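Local coordinates for protein Hsp70/Hsp90 co-chaperone CNS1 (Saccharomyces cerevisiae, PDB 6HFM) that acts as a co-chaperone that binds Hsp90 and Hsp70 and stimulates the ATPase of Hsp70, its C-terminal wheel domain being the part described here, at residues A[20-24]-A[163-167]; A[30-36]-A[47-52]; A[55-60]-A[87-93]; A[98-103]-A[114-118]. One frame throughout, in Å; residues are numbered along the deposited sequence.

Contact 1: A[20-24]-A[163-167]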
# COMPACT_ATOMS: atom_id res chain seq x y z
N ASN A 20 -1.41 4.95 11.14
CA ASN A 20 -2.46 4.01 10.72
C ASN A 20 -3.81 4.71 10.70
O ASN A 20 -4.21 5.36 11.67
CB ASN A 20 -2.54 2.78 11.64
CG ASN A 20 -3.56 1.76 11.15
OD1 ASN A 20 -3.61 1.44 9.96
ND2 ASN A 20 -4.39 1.26 12.07
N ILE A 21 -4.52 4.56 9.58
CA ILE A 21 -5.86 5.13 9.41
C ILE A 21 -6.86 3.98 9.34
O ILE A 21 -6.76 3.11 8.47
CB ILE A 21 -5.95 5.96 8.11
CG1 ILE A 21 -4.98 7.16 8.13
CG2 ILE A 21 -7.38 6.45 7.86
CD1 ILE A 21 -5.18 8.15 9.26
N LYS A 22 -7.84 3.98 10.24
CA LYS A 22 -8.92 2.99 10.20
C LYS A 22 -10.04 3.47 9.29
O LYS A 22 -10.40 4.66 9.30
CB LYS A 22 -9.42 2.67 11.61
CG LYS A 22 -8.37 1.92 12.42
CD LYS A 22 -8.76 1.72 13.86
CE LYS A 22 -7.62 1.07 14.62
NZ LYS A 22 -8.01 0.68 15.99
N THR A 23 -10.58 2.55 8.49
CA THR A 23 -11.67 2.84 7.55
C THR A 23 -12.94 2.13 8.01
O THR A 23 -12.88 1.17 8.78
CB THR A 23 -11.31 2.47 6.09
OG1 THR A 23 -11.21 1.05 5.93
CG2 THR A 23 -10.00 3.14 5.67
N HIS A 24 -14.09 2.63 7.56
CA HIS A 24 -15.37 2.09 8.03
C HIS A 24 -15.70 0.73 7.41
O HIS A 24 -16.29 -0.12 8.09
CB HIS A 24 -16.54 3.09 7.89
CG HIS A 24 -16.82 3.57 6.50
ND1 HIS A 24 -17.42 2.78 5.54
CD2 HIS A 24 -16.64 4.79 5.93
CE1 HIS A 24 -17.57 3.48 4.43
NE2 HIS A 24 -17.10 4.70 4.64
N GLU A 163 -13.95 10.42 3.28
CA GLU A 163 -15.23 9.81 3.68
C GLU A 163 -15.16 8.28 3.88
O GLU A 163 -16.04 7.71 4.53
CB GLU A 163 -16.34 10.19 2.70
CG GLU A 163 -16.83 11.62 2.89
CD GLU A 163 -17.71 12.13 1.76
OE1 GLU A 163 -17.96 11.40 0.78
OE2 GLU A 163 -18.17 13.29 1.87
N ARG A 164 -14.13 7.63 3.33
CA ARG A 164 -13.86 6.21 3.63
C ARG A 164 -13.39 5.95 5.08
O ARG A 164 -13.45 4.80 5.55
CB ARG A 164 -12.80 5.63 2.67
CG ARG A 164 -13.25 5.53 1.22
CD ARG A 164 -12.35 4.61 0.41
NE ARG A 164 -11.00 5.15 0.21
CZ ARG A 164 -10.63 5.96 -0.79
NH1 ARG A 164 -11.49 6.38 -1.72
NH2 ARG A 164 -9.36 6.37 -0.85
N ARG A 165 -12.94 6.99 5.78
CA ARG A 165 -12.30 6.85 7.09
C ARG A 165 -13.33 6.87 8.21
O ARG A 165 -14.43 7.41 8.05
CB ARG A 165 -11.28 7.97 7.29
CG ARG A 165 -10.24 8.04 6.17
CD ARG A 165 -9.19 9.10 6.42
NE ARG A 165 -8.23 9.13 5.32
CZ ARG A 165 -7.12 9.86 5.28
NH1 ARG A 165 -6.78 10.65 6.30
NH2 ARG A 165 -6.33 9.80 4.22
N SER A 166 -12.97 6.29 9.35
CA SER A 166 -13.84 6.25 10.53
C SER A 166 -14.04 7.62 11.17
O SER A 166 -15.16 7.96 11.58
CB SER A 166 -13.30 5.27 11.57
OG SER A 166 -13.36 3.95 11.09
N VAL A 167 -12.96 8.41 11.25
CA VAL A 167 -13.03 9.74 11.88
C VAL A 167 -12.67 10.84 10.87
O VAL A 167 -12.93 12.02 11.09
CB VAL A 167 -12.18 9.79 13.18
CG1 VAL A 167 -10.68 9.64 12.92
CG2 VAL A 167 -12.49 11.01 14.02
OXT VAL A 167 -12.14 10.56 9.78
O HOH W 1 -10.03 6.89 10.86
O HOH W 2 -12.93 1.30 11.54

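Contact 2: A[30-36]-A[47-52]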
# COMPACT_ATOMS: atom_id res chain seq x y z
N LEU A 30 -9.05 -8.55 4.80
CA LEU A 30 -8.30 -8.03 5.96
C LEU A 30 -8.90 -8.36 7.34
O LEU A 30 -8.42 -7.84 8.35
CB LEU A 30 -8.18 -6.50 5.84
CG LEU A 30 -7.50 -5.91 4.61
CD1 LEU A 30 -7.66 -4.40 4.61
CD2 LEU A 30 -6.02 -6.28 4.57
N ASN A 31 -9.93 -9.21 7.42
CA ASN A 31 -10.67 -9.39 8.68
C ASN A 31 -9.83 -9.93 9.86
O ASN A 31 -10.12 -9.61 11.02
CB ASN A 31 -11.92 -10.27 8.48
CG ASN A 31 -11.59 -11.75 8.40
OD1 ASN A 31 -11.69 -12.48 9.39
ND2 ASN A 31 -11.19 -12.21 7.23
N GLU A 32 -8.81 -10.74 9.55
CA GLU A 32 -7.96 -11.35 10.59
C GLU A 32 -6.94 -10.37 11.19
O GLU A 32 -6.43 -10.61 12.28
CB GLU A 32 -7.25 -12.60 10.04
CG GLU A 32 -8.20 -13.69 9.56
CD GLU A 32 -7.50 -14.85 8.88
OE1 GLU A 32 -6.68 -14.60 7.97
OE2 GLU A 32 -7.77 -16.01 9.25
N GLY A 33 -6.64 -9.28 10.49
CA GLY A 33 -5.76 -8.24 11.02
C GLY A 33 -4.31 -8.69 11.21
O GLY A 33 -3.68 -8.34 12.21
N LYS A 34 -3.80 -9.44 10.24
CA LYS A 34 -2.46 -10.02 10.32
C LYS A 34 -1.37 -8.99 10.04
O LYS A 34 -1.10 -8.64 8.90
CB LYS A 34 -2.31 -11.19 9.34
CG LYS A 34 -3.10 -12.43 9.72
CD LYS A 34 -2.89 -13.53 8.68
CE LYS A 34 -3.41 -14.88 9.15
NZ LYS A 34 -3.29 -15.91 8.08
N ILE A 35 -0.76 -8.49 11.11
CA ILE A 35 0.44 -7.64 11.03
C ILE A 35 1.32 -8.10 12.19
O ILE A 35 0.81 -8.36 13.28
CB ILE A 35 0.10 -6.12 11.11
CG1 ILE A 35 1.38 -5.26 11.07
CG2 ILE A 35 -0.74 -5.78 12.34
CD1 ILE A 35 1.12 -3.78 10.83
N ARG A 36 2.61 -8.27 11.94
CA ARG A 36 3.51 -8.82 12.96
C ARG A 36 4.98 -8.52 12.69
O ARG A 36 5.37 -8.27 11.55
CB ARG A 36 3.32 -10.35 13.06
CG ARG A 36 3.87 -11.14 11.87
CD ARG A 36 3.53 -12.62 12.00
NE ARG A 36 4.53 -13.45 11.34
CZ ARG A 36 4.65 -13.61 10.02
NH1 ARG A 36 3.84 -12.99 9.17
NH2 ARG A 36 5.61 -14.40 9.54
N LEU A 47 9.13 -6.04 10.13
CA LEU A 47 7.68 -5.86 10.21
C LEU A 47 7.04 -6.35 8.91
O LEU A 47 7.50 -6.00 7.81
CB LEU A 47 7.35 -4.39 10.44
CG LEU A 47 5.88 -4.02 10.67
CD1 LEU A 47 5.30 -4.71 11.90
CD2 LEU A 47 5.72 -2.51 10.79
N ILE A 48 6.00 -7.16 9.04
CA ILE A 48 5.32 -7.80 7.91
C ILE A 48 3.85 -7.38 7.96
O ILE A 48 3.18 -7.57 8.98
CB ILE A 48 5.44 -9.33 8.00
CG1 ILE A 48 6.91 -9.76 7.93
CG2 ILE A 48 4.67 -10.00 6.87
CD1 ILE A 48 7.17 -11.16 8.43
N TYR A 49 3.34 -6.83 6.85
CA TYR A 49 1.94 -6.40 6.75
C TYR A 49 1.32 -6.85 5.43
O TYR A 49 2.04 -7.10 4.47
CB TYR A 49 1.76 -4.88 6.94
CG TYR A 49 2.96 -4.00 6.64
CD1 TYR A 49 3.56 -4.00 5.39
CD2 TYR A 49 3.47 -3.12 7.62
CE1 TYR A 49 4.66 -3.19 5.12
CE2 TYR A 49 4.56 -2.30 7.35
CZ TYR A 49 5.15 -2.34 6.10
OH TYR A 49 6.22 -1.52 5.82
N PRO A 50 -0.02 -6.95 5.37
CA PRO A 50 -0.67 -7.26 4.11
C PRO A 50 -0.64 -6.06 3.16
O PRO A 50 -0.36 -4.93 3.58
CB PRO A 50 -2.12 -7.59 4.51
CG PRO A 50 -2.17 -7.52 6.00
CD PRO A 50 -1.02 -6.66 6.41
N ALA A 51 -0.94 -6.31 1.89
CA ALA A 51 -1.05 -5.26 0.88
C ALA A 51 -2.27 -5.44 -0.01
O ALA A 51 -2.55 -6.55 -0.50
CB ALA A 51 0.20 -5.21 0.02
N LEU A 52 -3.00 -4.34 -0.22
CA LEU A 52 -4.01 -4.23 -1.26
C LEU A 52 -3.39 -3.49 -2.43
O LEU A 52 -2.86 -2.39 -2.26
CB LEU A 52 -5.24 -3.47 -0.75
CG LEU A 52 -6.08 -4.18 0.31
CD1 LEU A 52 -7.09 -3.22 0.92
CD2 LEU A 52 -6.80 -5.38 -0.29

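Contact 3: A[55-60]-A[87-93]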
# COMPACT_ATOMS: atom_id res chain seq x y z
N TYR A 55 -5.82 -1.61 -9.14
CA TYR A 55 -5.64 -1.25 -10.55
C TYR A 55 -6.91 -0.50 -10.97
O TYR A 55 -7.79 -1.09 -11.62
CB TYR A 55 -5.42 -2.50 -11.41
CG TYR A 55 -4.34 -3.43 -10.89
CD1 TYR A 55 -2.99 -3.18 -11.13
CD2 TYR A 55 -4.67 -4.58 -10.17
CE1 TYR A 55 -2.00 -4.03 -10.67
CE2 TYR A 55 -3.69 -5.44 -9.71
CZ TYR A 55 -2.36 -5.16 -9.96
OH TYR A 55 -1.38 -6.01 -9.49
N PRO A 56 -7.03 0.79 -10.60
CA PRO A 56 -8.30 1.50 -10.79
C PRO A 56 -8.76 1.64 -12.25
O PRO A 56 -9.97 1.61 -12.51
CB PRO A 56 -8.05 2.88 -10.15
CG PRO A 56 -6.56 3.01 -10.05
CD PRO A 56 -6.04 1.62 -9.88
N THR A 57 -7.82 1.75 -13.19
CA THR A 57 -8.17 1.86 -14.62
C THR A 57 -8.61 0.52 -15.24
O THR A 57 -9.13 0.51 -16.36
CB THR A 57 -7.03 2.48 -15.46
OG1 THR A 57 -5.89 1.61 -15.50
CG2 THR A 57 -6.61 3.84 -14.91
N GLN A 58 -8.40 -0.59 -14.52
CA GLN A 58 -8.84 -1.93 -14.96
C GLN A 58 -9.98 -2.53 -14.11
O GLN A 58 -10.42 -3.65 -14.39
CB GLN A 58 -7.65 -2.89 -14.95
CG GLN A 58 -6.60 -2.59 -16.01
CD GLN A 58 -7.05 -3.00 -17.41
OE1 GLN A 58 -7.65 -4.05 -17.60
NE2 GLN A 58 -6.75 -2.16 -18.39
N ASP A 59 -10.47 -1.79 -13.11
CA ASP A 59 -11.47 -2.29 -12.14
C ASP A 59 -11.08 -3.66 -11.56
O ASP A 59 -11.84 -4.63 -11.62
CB ASP A 59 -12.88 -2.34 -12.77
CG ASP A 59 -14.00 -2.54 -11.74
OD1 ASP A 59 -15.07 -2.96 -12.12
OD2 ASP A 59 -13.76 -2.29 -10.53
N GLU A 60 -9.88 -3.71 -11.02
CA GLU A 60 -9.32 -4.94 -10.48
C GLU A 60 -8.44 -4.60 -9.30
O GLU A 60 -7.99 -3.46 -9.17
CB GLU A 60 -8.51 -5.66 -11.56
CG GLU A 60 -8.01 -7.06 -11.21
CD GLU A 60 -9.14 -8.02 -10.88
OE1 GLU A 60 -9.64 -8.68 -11.81
OE2 GLU A 60 -9.53 -8.09 -9.69
N ARG A 87 -5.89 -11.28 -16.22
CA ARG A 87 -6.91 -10.60 -15.41
C ARG A 87 -7.21 -9.16 -15.88
O ARG A 87 -8.31 -8.66 -15.63
CB ARG A 87 -6.58 -10.64 -13.91
CG ARG A 87 -5.47 -9.73 -13.42
CD ARG A 87 -5.04 -10.16 -12.02
NE ARG A 87 -3.90 -9.40 -11.49
CZ ARG A 87 -2.65 -9.48 -11.94
NH1 ARG A 87 -2.31 -10.26 -12.97
NH2 ARG A 87 -1.70 -8.74 -11.35
N PHE A 88 -6.25 -8.51 -16.54
CA PHE A 88 -6.48 -7.18 -17.13
C PHE A 88 -7.14 -7.38 -18.49
O PHE A 88 -6.53 -7.95 -19.40
CB PHE A 88 -5.18 -6.39 -17.29
CG PHE A 88 -4.39 -6.25 -16.01
CD1 PHE A 88 -5.02 -5.88 -14.82
CD2 PHE A 88 -3.02 -6.47 -15.99
CE1 PHE A 88 -4.30 -5.75 -13.65
CE2 PHE A 88 -2.29 -6.34 -14.82
CZ PHE A 88 -2.93 -5.97 -13.64
N LYS A 89 -8.38 -6.90 -18.63
CA LYS A 89 -9.20 -7.17 -19.81
C LYS A 89 -9.81 -5.92 -20.44
O LYS A 89 -10.77 -6.02 -21.22
CB LYS A 89 -10.31 -8.17 -19.44
CG LYS A 89 -9.78 -9.47 -18.89
CD LYS A 89 -10.90 -10.46 -18.63
CE LYS A 89 -10.43 -11.59 -17.74
NZ LYS A 89 -10.41 -11.19 -16.30
N LYS A 90 -9.25 -4.75 -20.15
CA LYS A 90 -9.76 -3.48 -20.66
C LYS A 90 -8.70 -2.75 -21.47
O LYS A 90 -7.53 -3.14 -21.46
CB LYS A 90 -10.18 -2.58 -19.50
CG LYS A 90 -11.26 -3.20 -18.63
CD LYS A 90 -11.76 -2.22 -17.59
CE LYS A 90 -13.26 -2.37 -17.38
NZ LYS A 90 -13.70 -1.70 -16.14
N GLU A 91 -9.15 -1.70 -22.17
CA GLU A 91 -8.28 -0.79 -22.91
C GLU A 91 -7.09 -0.36 -22.06
O GLU A 91 -7.26 0.09 -20.93
CB GLU A 91 -9.04 0.46 -23.38
CG GLU A 91 -9.63 0.34 -24.78
CD GLU A 91 -10.54 1.51 -25.15
OE1 GLU A 91 -10.27 2.65 -24.70
OE2 GLU A 91 -11.51 1.29 -25.89
N GLY A 92 -5.89 -0.51 -22.62
CA GLY A 92 -4.65 -0.13 -21.94
C GLY A 92 -3.98 -1.24 -21.15
O GLY A 92 -2.99 -0.98 -20.48
N LYS A 93 -4.51 -2.47 -21.22
CA LYS A 93 -3.90 -3.64 -20.54
C LYS A 93 -2.43 -3.89 -20.89
O LYS A 93 -1.66 -4.37 -20.06
CB LYS A 93 -4.72 -4.91 -20.82
CG LYS A 93 -4.84 -5.28 -22.29
CD LYS A 93 -5.61 -6.57 -22.49
CE LYS A 93 -6.04 -6.73 -23.94
NZ LYS A 93 -6.25 -8.15 -24.32
O HOH W 3 -5.83 0.70 -18.08
O HOH W 4 -9.95 -5.99 -16.01

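Contact 4: A[98-103]-A[114-118]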
# COMPACT_ATOMS: atom_id res chain seq x y z
N PRO A 98 6.47 -3.44 -15.54
CA PRO A 98 7.18 -2.76 -14.45
C PRO A 98 7.69 -1.34 -14.76
O PRO A 98 7.63 -0.48 -13.89
CB PRO A 98 8.36 -3.70 -14.17
CG PRO A 98 7.83 -5.04 -14.51
CD PRO A 98 6.97 -4.82 -15.72
N LYS A 99 8.18 -1.11 -15.98
CA LYS A 99 8.65 0.22 -16.40
C LYS A 99 7.48 1.18 -16.67
O LYS A 99 7.53 2.34 -16.26
CB LYS A 99 9.53 0.13 -17.65
CG LYS A 99 10.06 1.46 -18.19
CD LYS A 99 10.82 2.26 -17.15
CE LYS A 99 11.64 3.38 -17.76
NZ LYS A 99 12.53 4.01 -16.75
N LYS A 100 6.46 0.69 -17.36
CA LYS A 100 5.38 1.56 -17.86
C LYS A 100 4.36 2.01 -16.82
O LYS A 100 3.58 2.92 -17.09
CB LYS A 100 4.66 0.89 -19.03
CG LYS A 100 5.54 0.69 -20.26
CD LYS A 100 4.83 -0.13 -21.32
CE LYS A 100 5.68 -0.25 -22.57
NZ LYS A 100 5.08 -1.18 -23.56
N VAL A 101 4.34 1.38 -15.64
CA VAL A 101 3.41 1.80 -14.57
C VAL A 101 4.07 2.77 -13.60
O VAL A 101 5.29 2.75 -13.42
CB VAL A 101 2.80 0.62 -13.77
CG1 VAL A 101 2.02 -0.31 -14.70
CG2 VAL A 101 3.85 -0.16 -12.97
N LEU A 102 3.25 3.62 -12.99
CA LEU A 102 3.64 4.37 -11.80
C LEU A 102 2.87 3.80 -10.61
O LEU A 102 1.82 3.17 -10.78
CB LEU A 102 3.33 5.86 -11.97
CG LEU A 102 4.03 6.58 -13.12
CD1 LEU A 102 3.62 8.04 -13.13
CD2 LEU A 102 5.54 6.44 -13.05
N VAL A 103 3.42 4.02 -9.41
CA VAL A 103 2.81 3.55 -8.17
C VAL A 103 2.46 4.78 -7.33
O VAL A 103 3.31 5.64 -7.10
CB VAL A 103 3.74 2.63 -7.36
CG1 VAL A 103 3.03 2.08 -6.13
CG2 VAL A 103 4.25 1.48 -8.23
N LYS A 114 3.41 9.91 -5.68
CA LYS A 114 4.11 8.91 -6.48
C LYS A 114 5.17 8.25 -5.59
O LYS A 114 6.06 8.93 -5.07
CB LYS A 114 4.76 9.57 -7.70
CG LYS A 114 5.25 8.58 -8.75
CD LYS A 114 5.93 9.28 -9.92
CE LYS A 114 7.30 9.86 -9.56
NZ LYS A 114 8.29 8.84 -9.13
N ALA A 115 5.06 6.94 -5.38
CA ALA A 115 6.01 6.18 -4.58
C ALA A 115 7.22 5.81 -5.43
O ALA A 115 7.09 5.10 -6.43
CB ALA A 115 5.35 4.92 -4.04
N GLY A 116 8.40 6.28 -5.02
CA GLY A 116 9.65 5.97 -5.71
C GLY A 116 9.92 4.48 -5.78
O GLY A 116 9.86 3.79 -4.76
N LYS A 117 10.21 3.97 -6.98
CA LYS A 117 10.36 2.53 -7.19
C LYS A 117 11.53 1.89 -6.43
O LYS A 117 11.47 0.71 -6.08
CB LYS A 117 10.44 2.20 -8.68
CG LYS A 117 9.12 2.42 -9.40
CD LYS A 117 9.20 2.04 -10.86
CE LYS A 117 7.83 2.14 -11.53
NZ LYS A 117 7.94 2.11 -13.01
N LYS A 118 12.56 2.67 -6.15
CA LYS A 118 13.72 2.18 -5.40
C LYS A 118 13.57 2.24 -3.87
O LYS A 118 14.41 1.69 -3.16
CB LYS A 118 14.98 2.95 -5.83
CG LYS A 118 15.30 2.79 -7.31
CD LYS A 118 16.63 3.44 -7.65
CE LYS A 118 16.94 3.36 -9.13
NZ LYS A 118 18.32 3.84 -9.42
O HOH W 5 6.17 4.96 -9.07

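Contact 1: A[20-24]-A[163-167]
Ile21 lays its CG2 methyl against the aliphatic shaft of Arg165, 3.5 Å from CD, and the two side chains cross at a slant. CG2 stands anti to the backbone N of Ile21 (chi1 -62° for CG1), which leaves CG1 to lie over one face of the Arg165 guanidinium. The arginine runs fully extended from CG to NE, carrying its charged end past the isoleucine to Glu106, with which NH2 forms a salt bridge, and to the carbonyls of Thr107 and Lys108. With a serine in its place, Glu106 would probably keep only its other salt bridge, to Arg164 NH2, and the carbonyl of Lys108 would lose its donor.

Beside this pair the backbones hold each other at a single bridge, Thr23 with Arg165. Ser166 N donates to Lys22 O at 3.0 Å, and His24 N reaches Arg164 O at 3.0 Å with an N-H...O angle of 163°. The imidazole of His24 adds a weak, bent bond from NE2 to Glu163 O, 3.2 Å, with that oxygen in the ring plane at its edge. One water links Thr23 O to Ser166 OG.

The C-terminal tail after helix 158-163 is thus fastened at the surface to the chain leaving strand 20-21, which pairs in parallel with strand 134-135; Phe135 of that strand touches Ile21, Thr23 and Arg165.

Contact 2: A[30-36]-A[47-52]
Leu47 opens the strand that meets the incoming chain as an antiparallel pair at one edge of the mixed sheet of the wheel domain. Its CD1 lies 3.6 Å from Arg36 O and also touches Ile35 CG1, while Leu9 and Met13 of helix 4-15 pack on the same leucine. Ile48 forms the hydrogen-bonded pair with Arg36: Ile48 N donates to Arg36 O at 2.8 Å, and Arg36 N returns a bond to Ile48 O at 3.1 Å. The two side chains run alongside each other in the same direction, and Ile48 CD1 sits 3.5 Å above the guanidinium plane, toward its rim. NH1 of that arginine forms a salt bridge with Glu66 on strand 60-68.

At Tyr49 the partner is Ile35, whose CD1 comes to the ring edge, 4.0 Å from CD2. Ile35 has CG1 anti to its backbone N (chi1 178°), and this carries the ethyl arm in between Leu47 and Tyr49. Cut back to alanine, this position is likely to open a gap between those two residues and lose a contact with Met13 of helix 4-15.

Pro50 follows, its ring packed against the backbone of Lys34 and its CB touching Leu30 CD2. Leu30, the first residue of a type I turn ending at Gly33, also reaches Leu52 at the far end of the segment. There the two leucines meet tip to tip, Leu30 CD1 standing 3.9 Å from Leu52 CD1.

Contact 3: A[55-60]-A[87-93]
The tight connection between strands 47-55 and 60-68, a hairpin turn carrying a G1 beta bulge, packs against the loop after helix 73-82. Phe88 points an edge at the face of Tyr55: ring centroids are 4.8 Å apart, the planes meet at 71°, and Phe88 CZ stands over the centre of the tyrosine ring. Arg87 NH2 ends 3.3 Å from Tyr55 OH; Asp62 holds the first by a salt bridge and the second by a hydrogen bond, and NH2 also donates to Val80 O of helix 73-82.

Gln58 is gripped on both ends of its amide. OE1 accepts from Lys90 N at 3.1 Å, in the carbonyl plane and on a lone pair, while NE2 gives a weak bond of 3.3 Å to Lys90 O. A bend at chi2 (-74°) folds the chain so that the amide meets the backbone of the type II turn from Lys90 to Lys93, and a water joins NE2 to Thr57 OG1 and Glu91 O. Lys90 slides past Gln58 in the opposite direction, NZ staying 4.4 Å from Asp59 OD1, opposite charges beyond a salt bridge.

Asp59, with its positive phi, and Glu60 both face Tyr55, the pattern of a G1 beta bulge in a beta hairpin.

Contact 4: A[98-103]-A[114-118]
The backbones meet at Val103 and Ala115, where Ala115 N donates to Val103 O at 2.8 Å with an N-H...O angle of 157°. Lys114 CA leans on the same oxygen in a CA-H...O contact of 3.4 Å. A water continues the link, accepting from Val103 N and donating to Ala115 O.

Further along, the bridging is done by one long side chain. Lys117 runs extended beyond CG and brings its ammonium group back to the start of the other segment, where NZ gives hydrogen bonds to two main-chain carbonyls: Pro98 O at 2.8 Å, in the carbonyl plane, and Val101 O at 2.8 Å, almost in line with its C=O bond. CE follows close behind, 3.2 Å from Val101 O. The two carbonyl oxygens probably help to offset the charge of the ammonium group, and the pair of bonds holds the helical-like bend of residues 98-100 just before the strand begins. At the surface Leu102 CD1 slants across Lys114 CD, 4.1 Å away, while Val103 CG1 reaches Ala115 CB on the buried side.

Strand 101-106 is paired here with the end of strand 112-114 and, through Leu102 with Val144, with strand 139-145. Val103 packs on Val73 and Val77 of helix 73-82, Leu102 touches helix 146-155, and Lys117 lies against Gln74 as the chain heads for helix 121-126.

In the fold
Along the chain, contact 1 spans the other three: its segments bracket almost the whole modelled chain, and contacts 2, 3 and 4 follow one another in series between them. Contacts 2 and 4 reach the same mixed sheet, through strands 47-55 and 101-106, on opposite sides of the chain's centre, their own centres about 23 Å apart. Contacts 2 and 3 share strand 47-55, with about 25 Å between centres; contact 3 joins its hairpin end to the loop 87-93 after helix 73-82, about 17 Å from the centre of contact 4. Contact 1, centred about 26 Å from contacts 3 and 4, ties the chain's end to the small parallel sheet, apart from the mixed one. The arrangement is consistent with a single compact unit.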